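Local coordinates for protein probable glutathione reductase (Sinorhizobium meliloti, PDB 4DNA) that probably reduces glutathione disulfide to two glutathione molecules at the expense of NADPH, as a homodimer carrying one FAD per subunit, at residues A[178-183]-A[204-208]; A[186-190]-A[221-226]; A[171-177]-A[194-200]; A[350-356]-A[403-409]. All blocks are in the same frame, centred on the assembly; numbering follows the deposited sequence.

Contact 1. Residues A[178-183]-A[204-208]; sequences GGYIAV and EILSR. With FAD (flavin-adenine dinucleotide), chain C.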
loop_
_atom_site.group_PDB
_atom_site.type_symbol
_atom_site.label_atom_id
_atom_site.label_comp_id
_atom_site.label_asym_id
_atom_site.label_seq_id
_atom_site.Cartn_x
_atom_site.Cartn_y
_atom_site.Cartn_z
ATOM N N GLY A 178 26.505 3.766 -2.311
ATOM C CA GLY A 178 25.427 4.682 -1.941
ATOM C C GLY A 178 24.082 4.455 -2.607
ATOM O O GLY A 178 23.111 5.122 -2.274
ATOM N N GLY A 179 24.014 3.522 -3.550
ATOM C CA GLY A 179 22.790 3.284 -4.290
ATOM C C GLY A 179 21.813 2.379 -3.570
ATOM O O GLY A 179 22.013 1.994 -2.401
ATOM N N TYR A 180 20.751 2.018 -4.276
ATOM C CA TYR A 180 19.678 1.263 -3.671
ATOM C C TYR A 180 20.094 -0.122 -3.144
ATOM O O TYR A 180 19.501 -0.605 -2.163
ATOM C CB TYR A 180 18.482 1.183 -4.619
ATOM C CG TYR A 180 18.512 0.079 -5.639
ATOM C CD1 TYR A 180 19.200 0.235 -6.851
ATOM C CD2 TYR A 180 17.807 -1.118 -5.412
ATOM C CE1 TYR A 180 19.209 -0.771 -7.807
ATOM C CE2 TYR A 180 17.808 -2.146 -6.354
ATOM C CZ TYR A 180 18.511 -1.969 -7.549
ATOM O OH TYR A 180 18.517 -2.982 -8.476
ATOM N N ILE A 181 21.092 -0.751 -3.774
ATOM C CA ILE A 181 21.567 -2.069 -3.324
ATOM C C ILE A 181 22.216 -1.978 -1.960
ATOM O O ILE A 181 21.921 -2.772 -1.066
ATOM C CB ILE A 181 22.530 -2.731 -4.333
ATOM C CG1 ILE A 181 21.780 -3.064 -5.623
ATOM C CG2 ILE A 181 23.129 -4.026 -3.794
ATOM C CD1 ILE A 181 22.679 -3.472 -6.767
ATOM N N ALA A 182 23.090 -0.986 -1.823
ATOM C CA ALA A 182 23.797 -0.721 -0.592
ATOM C C ALA A 182 22.794 -0.488 0.529
ATOM O O ALA A 182 22.828 -1.180 1.542
ATOM C CB ALA A 182 24.716 0.470 -0.765
ATOM N N VAL A 183 21.871 0.447 0.335
ATOM C CA VAL A 183 20.962 0.799 1.414
ATOM C C VAL A 183 20.009 -0.330 1.803
ATOM O O VAL A 183 19.692 -0.479 2.982
ATOM C CB VAL A 183 20.242 2.141 1.202
ATOM C CG1 VAL A 183 21.270 3.256 1.050
ATOM C CG2 VAL A 183 19.333 2.099 -0.003
ATOM N N GLU A 204 25.716 12.604 -0.446
ATOM C CA GLU A 204 24.508 12.040 0.163
ATOM C C GLU A 204 24.119 10.742 -0.517
ATOM O O GLU A 204 24.322 10.594 -1.720
ATOM C CB GLU A 204 23.355 13.038 0.089
ATOM C CG GLU A 204 23.762 14.453 0.492
ATOM C CD GLU A 204 22.613 15.441 0.584
ATOM O OE1 GLU A 204 21.444 15.024 0.638
ATOM O OE2 GLU A 204 22.899 16.651 0.619
ATOM N N ILE A 205 23.567 9.803 0.247
ATOM C CA ILE A 205 23.160 8.487 -0.296
ATOM C C ILE A 205 22.026 8.623 -1.309
ATOM O O ILE A 205 21.344 9.642 -1.330
ATOM C CB ILE A 205 22.733 7.497 0.807
ATOM C CG1 ILE A 205 21.605 8.086 1.652
ATOM C CG2 ILE A 205 23.923 7.101 1.665
ATOM C CD1 ILE A 205 20.971 7.090 2.596
ATOM N N LEU A 206 21.832 7.612 -2.154
ATOM C CA LEU A 206 20.799 7.673 -3.185
ATOM C C LEU A 206 20.744 9.061 -3.824
ATOM O O LEU A 206 19.688 9.702 -3.852
ATOM C CB LEU A 206 19.436 7.333 -2.585
ATOM C CG LEU A 206 19.376 6.112 -1.687
ATOM C CD1 LEU A 206 18.001 6.008 -1.056
ATOM C CD2 LEU A 206 19.678 4.870 -2.500
ATOM N N SER A 207 21.891 9.508 -4.323
ATOM C CA SER A 207 22.087 10.839 -4.900
ATOM C C SER A 207 21.140 11.235 -6.049
ATOM O O SER A 207 21.007 12.428 -6.351
ATOM C CB SER A 207 23.511 10.928 -5.424
ATOM O OG SER A 207 23.718 9.904 -6.383
ATOM N N ARG A 208 20.513 10.244 -6.688
ATOM C CA ARG A 208 19.558 10.458 -7.784
ATOM C C ARG A 208 18.153 10.748 -7.272
ATOM O O ARG A 208 17.283 11.177 -8.038
ATOM C CB ARG A 208 19.500 9.225 -8.691
ATOM C CG ARG A 208 20.723 9.007 -9.560
ATOM C CD ARG A 208 20.712 9.921 -10.774
ATOM N NE ARG A 208 21.262 9.233 -11.941
ATOM C CZ ARG A 208 21.142 9.650 -13.201
ATOM N NH1 ARG A 208 20.485 10.769 -13.487
ATOM N NH2 ARG A 208 21.684 8.939 -14.184
HETATM P PA FAD C . 19.665 -11.059 -16.051
HETATM O O1A FAD C . 20.867 -10.332 -15.473
HETATM O O2A FAD C . 18.381 -11.248 -15.274
HETATM O O5B FAD C . 20.127 -12.520 -16.533
HETATM C C5B FAD C . 20.790 -12.756 -17.782
HETATM C C4B FAD C . 21.310 -14.183 -17.709
HETATM O O4B FAD C . 22.248 -14.484 -18.741
HETATM C C3B FAD C . 22.021 -14.404 -16.387
HETATM O O3B FAD C . 21.365 -15.476 -15.694
HETATM C C2B FAD C . 23.454 -14.716 -16.771
HETATM O O2B FAD C . 24.036 -15.673 -15.886
HETATM C C1B FAD C . 23.324 -15.248 -18.191
HETATM N N9A FAD C . 24.522 -15.033 -19.036
HETATM C C8A FAD C . 25.368 -13.991 -18.922
HETATM N N7A FAD C . 26.358 -14.034 -19.847
HETATM C C5A FAD C . 26.137 -15.130 -20.581
HETATM C C6A FAD C . 26.824 -15.746 -21.728
HETATM N N6A FAD C . 27.942 -15.140 -22.198
HETATM N N1A FAD C . 26.301 -16.891 -22.240
HETATM C C2A FAD C . 25.186 -17.454 -21.715
HETATM N N3A FAD C . 24.508 -16.938 -20.663
HETATM C C4A FAD C . 24.929 -15.792 -20.059
HETATM N N1 FAD C . 14.977 -4.820 -10.372
HETATM C C2 FAD C . 13.721 -4.441 -10.044
HETATM O O2 FAD C . 12.932 -4.094 -10.950
HETATM N N3 FAD C . 13.298 -4.425 -8.766
HETATM C C4 FAD C . 14.083 -4.779 -7.728
HETATM O O4 FAD C . 13.641 -4.759 -6.554
HETATM C C4X FAD C . 15.478 -5.199 -8.012
HETATM N N5 FAD C . 16.327 -5.574 -7.031
HETATM C C5X FAD C . 17.595 -5.960 -7.337
HETATM C C6 FAD C . 18.472 -6.345 -6.323
HETATM C C7 FAD C . 19.781 -6.735 -6.627
HETATM C C7M FAD C . 20.689 -7.146 -5.495
HETATM C C8 FAD C . 20.246 -6.758 -8.050
HETATM C C8M FAD C . 21.637 -7.182 -8.440
HETATM C C9 FAD C . 19.376 -6.372 -9.060
HETATM C C9A FAD C . 18.075 -5.973 -8.759
HETATM N N10 FAD C . 17.200 -5.588 -9.795
HETATM C C10 FAD C . 15.887 -5.195 -9.442
HETATM C "C1'" FAD C . 17.673 -5.595 -11.192
HETATM C "C2'" FAD C . 17.195 -6.800 -11.989
HETATM O "O2'" FAD C . 17.576 -8.003 -11.313
HETATM C "C3'" FAD C . 17.756 -6.759 -13.411
HETATM O "O3'" FAD C . 17.510 -5.454 -13.948
HETATM C "C4'" FAD C . 17.132 -7.805 -14.336
HETATM O "O4'" FAD C . 17.507 -9.116 -13.896
HETATM C "C5'" FAD C . 17.586 -7.609 -15.772
HETATM O "O5'" FAD C . 17.641 -8.883 -16.411
HETATM P P FAD C . 18.412 -9.158 -17.805
HETATM O O1P FAD C . 17.406 -9.603 -18.850
HETATM O O2P FAD C . 19.358 -8.020 -18.102
HETATM O O3P FAD C . 19.311 -10.454 -17.501
#
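Leu206 leans over the glycine-rich turn that leads into helix 180-191, and its backbone N donates a straight bond to Gly178 O (2.8 Å, 164° at the hydrogen). From CB, a chi1 of -47° sets CG beside that same N and therefore near Gly178 O (3.9 Å). Its CD2 branch then does most of the touching: it reaches Gly178 O (3.4 Å) and Gly179 C (3.5 Å), and meets Val183 CG2 tip to tip at 3.7 Å. CD1 turns the other way, to Ile351 CD1. At Gly178 a side chain would run alongside Ile205 and Leu206; Gly179 is the N-cap residue. Consistent with a Rossmann-type turn, residues 178-183 are predicted to bind NAD(+). Tyr180 points its hydroxyl at the flavin, OH 3.0 Å from FAD C9A, with FAD N5 at the edge of its ring and Ile181 CG1 over the ring centre. The contact thus packs the loop between strand 195-199 and helix 211-223 onto the first turn of helix 180-191, with strand 343-345 against Tyr180 and Val183.

Contact 2. Residues A[186-190]-A[221-226]; sequences ANIFH and MEEKGI
The imidazole of His190 lies against the very turn that ends helix 211-223, a Schellman motif defined by Ile226 N to Met221 O and Gly225 N to Glu222 O. Lys224 N is a second donor to Met221 O, from the opposite face of its plane. Gly225, the C-prime residue (phi 103°), lets the chain swing back and carry Ile226 over the ring, where CG1 makes a CH-pi contact 3.8 Å from the His190 centroid. A water in the ring plane lies 2.7 Å from His190 ND1 and donates to Gly225 O. CG anti to the backbone N (chi1 179°) carries the ring toward 224-226. Without the ring, as with an alanine here, Ile226 CG1 would probably lose its cover and the water its ring partner. Lys224 NZ, ending an extended chain, donates to Asn187 OD1 (2.8 Å) and Gln348 O; Val183 O holds Asn187 ND2. Selenomethionine Met221 bends its CE to small Ala186 CB (3.8 Å). Helices 180-191 and 211-223 are thereby joined beside strand 195-199, whose Thr196 touches Ala186, His190 and Ile226.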
loop_
_atom_site.group_PDB
_atom_site.type_symbol
_atom_site.label_atom_id
_atom_site.label_comp_id
_atom_site.label_asym_id
_atom_site.label_seq_id
_atom_site.Cartn_x
_atom_site.Cartn_y
_atom_site.Cartn_z
ATOM N N ALA A 186 22.183 -2.984 3.846
ATOM C CA ALA A 186 22.464 -2.394 5.142
ATOM C C ALA A 186 21.258 -2.507 6.037
ATOM O O ALA A 186 21.374 -2.848 7.213
ATOM C CB ALA A 186 22.871 -0.949 4.997
ATOM N N ASN A 187 20.089 -2.226 5.483
ATOM C CA ASN A 187 18.863 -2.396 6.246
ATOM C C ASN A 187 18.538 -3.861 6.546
ATOM O O ASN A 187 18.096 -4.173 7.653
ATOM C CB ASN A 187 17.703 -1.681 5.571
ATOM C CG ASN A 187 17.720 -0.202 5.856
ATOM O OD1 ASN A 187 17.270 0.235 6.913
ATOM N ND2 ASN A 187 18.254 0.581 4.929
ATOM N N ILE A 188 18.768 -4.747 5.577
ATOM C CA ILE A 188 18.511 -6.160 5.800
ATOM C C ILE A 188 19.396 -6.632 6.958
ATOM O O ILE A 188 18.896 -7.105 7.980
ATOM C CB ILE A 188 18.702 -7.015 4.517
ATOM C CG1 ILE A 188 17.528 -6.805 3.555
ATOM C CG2 ILE A 188 18.770 -8.495 4.852
ATOM C CD1 ILE A 188 17.857 -7.089 2.112
ATOM N N PHE A 189 20.704 -6.455 6.822
ATOM C CA PHE A 189 21.622 -6.915 7.850
ATOM C C PHE A 189 21.348 -6.288 9.205
ATOM O O PHE A 189 21.352 -6.993 10.212
ATOM C CB PHE A 189 23.086 -6.741 7.431
ATOM C CG PHE A 189 23.523 -7.726 6.390
ATOM C CD1 PHE A 189 23.298 -9.093 6.567
ATOM C CD2 PHE A 189 24.141 -7.303 5.225
ATOM C CE1 PHE A 189 23.683 -10.016 5.609
ATOM C CE2 PHE A 189 24.537 -8.221 4.266
ATOM C CZ PHE A 189 24.304 -9.580 4.454
ATOM N N HIS A 190 21.092 -4.983 9.233
ATOM C CA HIS A 190 20.817 -4.313 10.504
ATOM C C HIS A 190 19.642 -4.926 11.190
ATOM O O HIS A 190 19.728 -5.277 12.361
ATOM C CB HIS A 190 20.592 -2.813 10.356
ATOM C CG HIS A 190 20.289 -2.131 11.669
ATOM N ND1 HIS A 190 21.258 -1.676 12.492
ATOM C CD2 HIS A 190 19.077 -1.869 12.309
ATOM C CE1 HIS A 190 20.700 -1.141 13.589
ATOM N NE2 HIS A 190 19.366 -1.259 13.479
HETATM N N MSE A 221 17.887 5.842 9.331
HETATM C CA MSE A 221 18.935 4.829 9.386
HETATM C C MSE A 221 19.869 5.050 10.543
HETATM O O MSE A 221 20.063 4.137 11.345
HETATM C CB MSE A 221 19.693 4.771 8.063
HETATM C CG MSE A 221 18.960 3.811 7.125
HETATM SE SE MSE A 221 19.752 3.802 5.314
HETATM C CE MSE A 221 21.099 2.376 5.490
ATOM N N GLU A 222 20.448 6.246 10.671
ATOM C CA GLU A 222 21.422 6.452 11.743
ATOM C C GLU A 222 20.769 6.629 13.111
ATOM O O GLU A 222 21.353 6.288 14.142
ATOM C CB GLU A 222 22.462 7.527 11.405
ATOM C CG GLU A 222 22.004 8.972 11.403
ATOM C CD GLU A 222 23.176 9.924 11.167
ATOM O OE1 GLU A 222 24.259 9.441 10.747
ATOM O OE2 GLU A 222 23.026 11.151 11.398
ATOM N N GLU A 223 19.532 7.111 13.097
ATOM C CA GLU A 223 18.674 7.145 14.286
ATOM C C GLU A 223 18.511 5.743 14.870
ATOM O O GLU A 223 18.437 5.592 16.082
ATOM C CB GLU A 223 17.294 7.709 13.922
ATOM C CG GLU A 223 16.634 8.580 14.979
ATOM C CD GLU A 223 15.958 7.790 16.093
ATOM O OE1 GLU A 223 15.491 6.650 15.842
ATOM O OE2 GLU A 223 15.896 8.315 17.236
ATOM N N LYS A 224 18.475 4.716 14.014
ATOM C CA LYS A 224 18.241 3.348 14.492
ATOM C C LYS A 224 19.505 2.519 14.715
ATOM O O LYS A 224 19.422 1.328 15.006
ATOM C CB LYS A 224 17.197 2.603 13.635
ATOM C CG LYS A 224 17.663 2.084 12.295
ATOM C CD LYS A 224 16.499 1.460 11.535
ATOM C CE LYS A 224 16.780 1.398 10.038
ATOM N NZ LYS A 224 15.880 0.469 9.293
ATOM N N GLY A 225 20.670 3.150 14.605
ATOM C CA GLY A 225 21.922 2.471 14.913
ATOM C C GLY A 225 22.727 2.041 13.706
ATOM O O GLY A 225 23.506 1.095 13.776
ATOM N N ILE A 226 22.548 2.718 12.581
ATOM C CA ILE A 226 23.416 2.458 11.438
ATOM C C ILE A 226 24.415 3.606 11.286
ATOM O O ILE A 226 24.035 4.779 11.220
ATOM C CB ILE A 226 22.621 2.163 10.141
ATOM C CG1 ILE A 226 21.645 0.997 10.386
ATOM C CG2 ILE A 226 23.576 1.859 8.992
ATOM C CD1 ILE A 226 20.765 0.611 9.213
HETATM O O HOH W 1 23.855 -1.862 13.305
#

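Contact 3. Residues A[171-177]-A[194-200]; sequences ESILIAG and VKTTLIY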
loop_
_atom_site.group_PDB
_atom_site.type_symbol
_atom_site.label_atom_id
_atom_site.label_comp_id
_atom_site.label_asym_id
_atom_site.label_seq_id
_atom_site.Cartn_x
_atom_site.Cartn_y
_atom_site.Cartn_z
ATOM N N GLU A 171 28.789 -10.893 12.384
ATOM C CA GLU A 171 28.407 -10.174 13.577
ATOM C C GLU A 171 28.587 -8.679 13.291
ATOM O O GLU A 171 27.914 -7.836 13.895
ATOM C CB GLU A 171 29.220 -10.686 14.780
ATOM C CG GLU A 171 29.639 -9.637 15.813
ATOM C CD GLU A 171 30.813 -10.084 16.696
ATOM O OE1 GLU A 171 31.695 -10.858 16.225
ATOM O OE2 GLU A 171 30.851 -9.648 17.870
ATOM N N SER A 172 29.474 -8.361 12.344
ATOM C CA SER A 172 29.609 -7.000 11.824
ATOM C C SER A 172 29.813 -7.006 10.307
ATOM O O SER A 172 30.464 -7.911 9.771
ATOM C CB SER A 172 30.735 -6.231 12.531
ATOM O OG SER A 172 31.944 -6.966 12.521
ATOM N N ILE A 173 29.224 -6.010 9.631
ATOM C CA ILE A 173 29.441 -5.765 8.195
ATOM C C ILE A 173 29.736 -4.285 7.888
ATOM O O ILE A 173 29.211 -3.379 8.543
ATOM C CB ILE A 173 28.262 -6.254 7.312
ATOM C CG1 ILE A 173 28.731 -6.469 5.868
ATOM C CG2 ILE A 173 27.080 -5.284 7.348
ATOM C CD1 ILE A 173 27.868 -7.434 5.087
ATOM N N LEU A 174 30.577 -4.057 6.884
ATOM C CA LEU A 174 30.803 -2.722 6.370
ATOM C C LEU A 174 30.497 -2.710 4.890
ATOM O O LEU A 174 31.137 -3.431 4.126
ATOM C CB LEU A 174 32.249 -2.264 6.612
ATOM C CG LEU A 174 32.643 -0.951 5.930
ATOM C CD1 LEU A 174 32.062 0.230 6.672
ATOM C CD2 LEU A 174 34.145 -0.804 5.798
ATOM N N ILE A 175 29.539 -1.871 4.498
ATOM C CA ILE A 175 29.103 -1.771 3.112
ATOM C C ILE A 175 29.455 -0.449 2.441
ATOM O O ILE A 175 28.869 0.585 2.741
ATOM C CB ILE A 175 27.589 -1.956 2.976
ATOM C CG1 ILE A 175 27.172 -3.313 3.518
ATOM C CG2 ILE A 175 27.186 -1.815 1.518
ATOM C CD1 ILE A 175 25.740 -3.356 4.001
ATOM N N ALA A 176 30.396 -0.509 1.504
ATOM C CA ALA A 176 30.678 0.596 0.599
ATOM C C ALA A 176 29.631 0.661 -0.524
ATOM O O ALA A 176 29.252 -0.369 -1.103
ATOM C CB ALA A 176 32.069 0.437 0.019
ATOM N N GLY A 177 29.165 1.864 -0.831
ATOM C CA GLY A 177 28.178 2.055 -1.894
ATOM C C GLY A 177 27.098 2.997 -1.404
ATOM O O GLY A 177 26.801 3.027 -0.214
ATOM N N VAL A 194 23.074 -7.587 12.703
ATOM C CA VAL A 194 24.450 -7.356 12.300
ATOM C C VAL A 194 24.777 -5.919 12.635
ATOM O O VAL A 194 24.015 -5.024 12.277
ATOM C CB VAL A 194 24.648 -7.563 10.786
ATOM C CG1 VAL A 194 26.091 -7.303 10.390
ATOM C CG2 VAL A 194 24.236 -8.965 10.373
ATOM N N LYS A 195 25.888 -5.696 13.335
ATOM C CA LYS A 195 26.417 -4.344 13.516
ATOM C C LYS A 195 26.770 -3.797 12.132
ATOM O O LYS A 195 27.729 -4.252 11.511
ATOM C CB LYS A 195 27.643 -4.381 14.431
ATOM C CG LYS A 195 28.475 -3.107 14.467
ATOM C CD LYS A 195 27.985 -2.127 15.524
ATOM C CE LYS A 195 28.912 -0.918 15.641
ATOM N NZ LYS A 195 28.621 0.104 14.594
ATOM N N THR A 196 25.974 -2.847 11.643
ATOM C CA THR A 196 26.058 -2.403 10.238
ATOM C C THR A 196 26.701 -1.027 10.049
ATOM O O THR A 196 26.314 -0.074 10.706
ATOM C CB THR A 196 24.664 -2.408 9.566
ATOM O OG1 THR A 196 24.186 -3.751 9.454
ATOM C CG2 THR A 196 24.715 -1.798 8.170
ATOM N N THR A 197 27.670 -0.924 9.141
ATOM C CA THR A 197 28.239 0.381 8.763
ATOM C C THR A 197 28.197 0.576 7.249
ATOM O O THR A 197 28.545 -0.327 6.489
ATOM C CB THR A 197 29.696 0.546 9.246
ATOM O OG1 THR A 197 29.828 0.033 10.575
ATOM C CG2 THR A 197 30.118 1.998 9.219
ATOM N N LEU A 198 27.774 1.758 6.817
ATOM C CA LEU A 198 27.686 2.084 5.387
ATOM C C LEU A 198 28.612 3.247 5.030
ATOM O O LEU A 198 28.616 4.278 5.719
ATOM C CB LEU A 198 26.233 2.411 5.012
ATOM C CG LEU A 198 25.851 2.881 3.610
ATOM C CD1 LEU A 198 25.840 1.756 2.582
ATOM C CD2 LEU A 198 24.473 3.489 3.700
ATOM N N ILE A 199 29.403 3.075 3.970
ATOM C CA ILE A 199 30.328 4.126 3.534
ATOM C C ILE A 199 30.195 4.444 2.041
ATOM O O ILE A 199 29.981 3.560 1.205
ATOM C CB ILE A 199 31.784 3.820 3.938
ATOM C CG1 ILE A 199 32.687 5.039 3.701
ATOM C CG2 ILE A 199 32.291 2.563 3.244
ATOM C CD1 ILE A 199 34.153 4.826 4.039
ATOM N N TYR A 200 30.313 5.729 1.724
ATOM C CA TYR A 200 29.994 6.230 0.398
ATOM C C TYR A 200 30.846 7.427 0.065
ATOM O O TYR A 200 31.068 8.281 0.900
ATOM C CB TYR A 200 28.523 6.637 0.346
ATOM C CG TYR A 200 28.006 7.034 -1.030
ATOM C CD1 TYR A 200 28.455 6.386 -2.211
ATOM C CD2 TYR A 200 27.039 8.033 -1.154
ATOM C CE1 TYR A 200 27.964 6.747 -3.466
ATOM C CE2 TYR A 200 26.540 8.395 -2.403
ATOM C CZ TYR A 200 26.996 7.757 -3.554
ATOM O OH TYR A 200 26.456 8.142 -4.773
#
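Ser172 to Ala176 and Lys195 to Ile199 are the parallel strands of a beta-alpha-beta unit of the Rossmann type, with helix 180-191 as the crossover; their directions differ by 17°. Backbone bonds come first. Lys195 N, Thr197 N and Ile199 N donate to Glu171 O, Ile173 O and Ile175 O, and Ile173 N, Ile175 N and Gly177 N donate back to Lys195 O, Thr197 O and Ile199 O. Ile175 N to Thr197 O, at 2.7 Å, is nearly straight. Gly177 has a positive phi (135°), at which a beta carbon would be jammed against the preceding carbonyl O. CA-H...O contacts fill in between, as from Ala176 CA to Ile199 O (3.1 Å).

Apolar packing divides between the faces. On the one carrying Ala176 and Ile199, Leu174 and Thr197 cross obliquely, Leu174 CD1 3.5 Å from Thr197 CB, and small Ala176 sets its CB beside Ile199 CG2 (3.9 Å). On the other, which helix 180-191 covers, Ile175 CG2 meets Leu198 CD1 (4.0 Å). Ile173 CG2 meets Val194 CG1 (3.8 Å), just before strand 195-199; beta-branched isoleucine, valine and threonine suit extended strands. Strand 259-262 bonds the other edge of strand 172-176, Glu171 makes a salt bridge with Arg244, and Ser172 OG a hydrogen bond with Asp258 N. Thr196 OG1 donates to Val194 O at 3.1 Å, arriving 58° out of the carbonyl plane.

Contact 4. Residues A[350-356]-A[403-409]; sequences EIGTVGI and VGAHILG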
loop_
_atom_site.group_PDB
_atom_site.type_symbol
_atom_site.label_atom_id
_atom_site.label_comp_id
_atom_site.label_asym_id
_atom_site.label_seq_id
_atom_site.Cartn_x
_atom_site.Cartn_y
_atom_site.Cartn_z
ATOM N N GLU A 350 10.645 2.270 3.639
ATOM C CA GLU A 350 10.636 2.167 2.183
ATOM C C GLU A 350 10.637 3.518 1.507
ATOM O O GLU A 350 10.134 4.498 2.047
ATOM C CB GLU A 350 9.392 1.458 1.694
ATOM C CG GLU A 350 9.572 0.000 1.413
ATOM C CD GLU A 350 8.233 -0.680 1.288
ATOM O OE1 GLU A 350 7.661 -0.641 0.173
ATOM O OE2 GLU A 350 7.749 -1.227 2.312
ATOM N N ILE A 351 11.184 3.549 0.300
ATOM C CA ILE A 351 10.960 4.654 -0.602
ATOM C C ILE A 351 10.076 4.156 -1.761
ATOM O O ILE A 351 10.129 2.993 -2.143
ATOM C CB ILE A 351 12.293 5.310 -1.032
ATOM C CG1 ILE A 351 12.978 5.894 0.213
ATOM C CG2 ILE A 351 12.059 6.411 -2.057
ATOM C CD1 ILE A 351 14.444 6.234 0.073
ATOM N N GLY A 352 9.206 5.033 -2.244
ATOM C CA GLY A 352 8.441 4.816 -3.460
ATOM C C GLY A 352 8.454 6.134 -4.211
ATOM O O GLY A 352 8.242 7.191 -3.613
ATOM N N THR A 353 8.727 6.090 -5.512
ATOM C CA THR A 353 8.935 7.323 -6.249
ATOM C C THR A 353 8.545 7.230 -7.711
ATOM O O THR A 353 8.812 6.238 -8.356
ATOM C CB THR A 353 10.379 7.873 -6.064
ATOM O OG1 THR A 353 10.454 9.204 -6.579
ATOM C CG2 THR A 353 11.410 7.002 -6.761
ATOM N N VAL A 354 7.883 8.279 -8.189
ATOM C CA VAL A 354 7.481 8.453 -9.585
ATOM C C VAL A 354 7.807 9.879 -9.944
ATOM O O VAL A 354 7.702 10.781 -9.091
ATOM C CB VAL A 354 5.961 8.403 -9.797
ATOM C CG1 VAL A 354 5.653 7.905 -11.195
ATOM C CG2 VAL A 354 5.252 7.564 -8.745
ATOM N N GLY A 355 8.166 10.092 -11.207
ATOM C CA GLY A 355 8.391 11.432 -11.711
ATOM C C GLY A 355 9.710 11.987 -11.254
ATOM O O GLY A 355 10.599 11.232 -10.890
ATOM N N ILE A 356 9.811 13.313 -11.247
ATOM C CA ILE A 356 11.085 14.027 -11.085
ATOM C C ILE A 356 11.253 14.702 -9.707
ATOM O O ILE A 356 10.266 15.013 -9.035
ATOM C CB ILE A 356 11.243 15.071 -12.213
ATOM C CG1 ILE A 356 10.078 16.081 -12.170
ATOM C CG2 ILE A 356 11.317 14.376 -13.565
ATOM C CD1 ILE A 356 10.199 17.272 -13.102
ATOM N N VAL A 403 4.156 16.331 -11.255
ATOM C CA VAL A 403 5.297 15.948 -12.076
ATOM C C VAL A 403 6.230 15.035 -11.272
ATOM O O VAL A 403 7.200 14.483 -11.807
ATOM C CB VAL A 403 6.088 17.199 -12.575
ATOM C CG1 VAL A 403 5.220 18.109 -13.444
ATOM C CG2 VAL A 403 6.687 17.989 -11.410
ATOM N N GLY A 404 5.940 14.900 -9.981
ATOM C CA GLY A 404 6.732 14.082 -9.095
ATOM C C GLY A 404 5.956 13.815 -7.828
ATOM O O GLY A 404 5.306 14.720 -7.274
ATOM N N ALA A 405 6.006 12.553 -7.400
ATOM C CA ALA A 405 5.486 12.092 -6.114
ATOM C C ALA A 405 6.539 11.188 -5.466
ATOM O O ALA A 405 7.103 10.314 -6.127
ATOM C CB ALA A 405 4.199 11.333 -6.300
ATOM N N HIS A 406 6.801 11.433 -4.178
ATOM C CA HIS A 406 7.844 10.771 -3.399
ATOM C C HIS A 406 7.347 10.452 -2.022
ATOM O O HIS A 406 6.827 11.326 -1.319
ATOM C CB HIS A 406 9.063 11.669 -3.296
ATOM C CG HIS A 406 9.419 12.351 -4.590
ATOM N ND1 HIS A 406 10.168 11.754 -5.545
ATOM C CD2 HIS A 406 9.081 13.609 -5.078
ATOM C CE1 HIS A 406 10.303 12.591 -6.586
ATOM N NE2 HIS A 406 9.640 13.728 -6.296
ATOM N N ILE A 407 7.516 9.187 -1.640
ATOM C CA ILE A 407 7.004 8.640 -0.387
ATOM C C ILE A 407 8.123 7.955 0.367
ATOM O O ILE A 407 8.823 7.112 -0.186
ATOM C CB ILE A 407 5.907 7.562 -0.610
ATOM C CG1 ILE A 407 4.867 7.990 -1.654
ATOM C CG2 ILE A 407 5.227 7.221 0.709
ATOM C CD1 ILE A 407 3.988 9.152 -1.232
ATOM N N LEU A 408 8.295 8.336 1.623
ATOM C CA LEU A 408 9.171 7.610 2.522
ATOM C C LEU A 408 8.307 7.039 3.641
ATOM O O LEU A 408 7.664 7.787 4.379
ATOM C CB LEU A 408 10.237 8.540 3.082
ATOM C CG LEU A 408 11.231 7.917 4.059
ATOM C CD1 LEU A 408 12.029 6.817 3.379
ATOM C CD2 LEU A 408 12.160 8.988 4.612
ATOM N N GLY A 409 8.262 5.721 3.757
ATOM C CA GLY A 409 7.401 5.104 4.743
ATOM C C GLY A 409 6.776 3.821 4.254
ATOM O O GLY A 409 7.057 3.358 3.141
#
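Thr353 and His406 stand side by side on one face, as a non-hydrogen-bonded pair of two antiparallel strands, Thr353 OG1 hydrogen-bonded to His406 ND1 at 2.8 Å with either able to donate. His406 CG, anti to the carbonyl carbon (chi1 -43°), brings the ring to Thr353. NE2 gives a weak, bent bond to Ile356 O (3.1 Å, 134°), so both ring nitrogens have a partner. A phenylalanine in place of His406 would probably leave Thr353 OG1 and Ile356 O without these partners. The backbone polar groups are paired in turn: Gly352 with Ile407 and Val354 with Ala405 each give and take one N-H. Gly409 N answers Glu350 O (2.8 Å), and Ile356 N answers Val403 O (2.9 Å). Glycines suit the close Gly355-Gly404 pair: a beta carbon on Gly355 would run into Val403 O, one on Gly404 into Ile356 O. A classic bulge at Val403 and Gly404 faces Val394 of strand 389-396; strand 343-345 flanks the other side. Helix 211-223 packs on Ile351, His406 and Leu408, helix 412-424 on Val354 and Ile407.

In the fold
Along the chain, residues 171-177 open contact 3, 178-183 open contact 1 and 186-190 open contact 2, before any of the three has closed. They then close in the same order, at 194-200, 204-208 and 221-226, and so all three cross. Together they bind strand 172-176, helix 180-191, strand 195-199 and helix 211-223 into what is probably a nucleotide-binding unit, with contact 1 at the turn beside the flavin and contacts 2 and 3 farther along. Contact 4 follows in series, closing a loop of 46 residues within the dimerisation domain. It touches contact 1, where Leu206 packs on Ile351 of that domain, but not contacts 2 and 3, whose nearest atoms lie about 8 and 11 Å away.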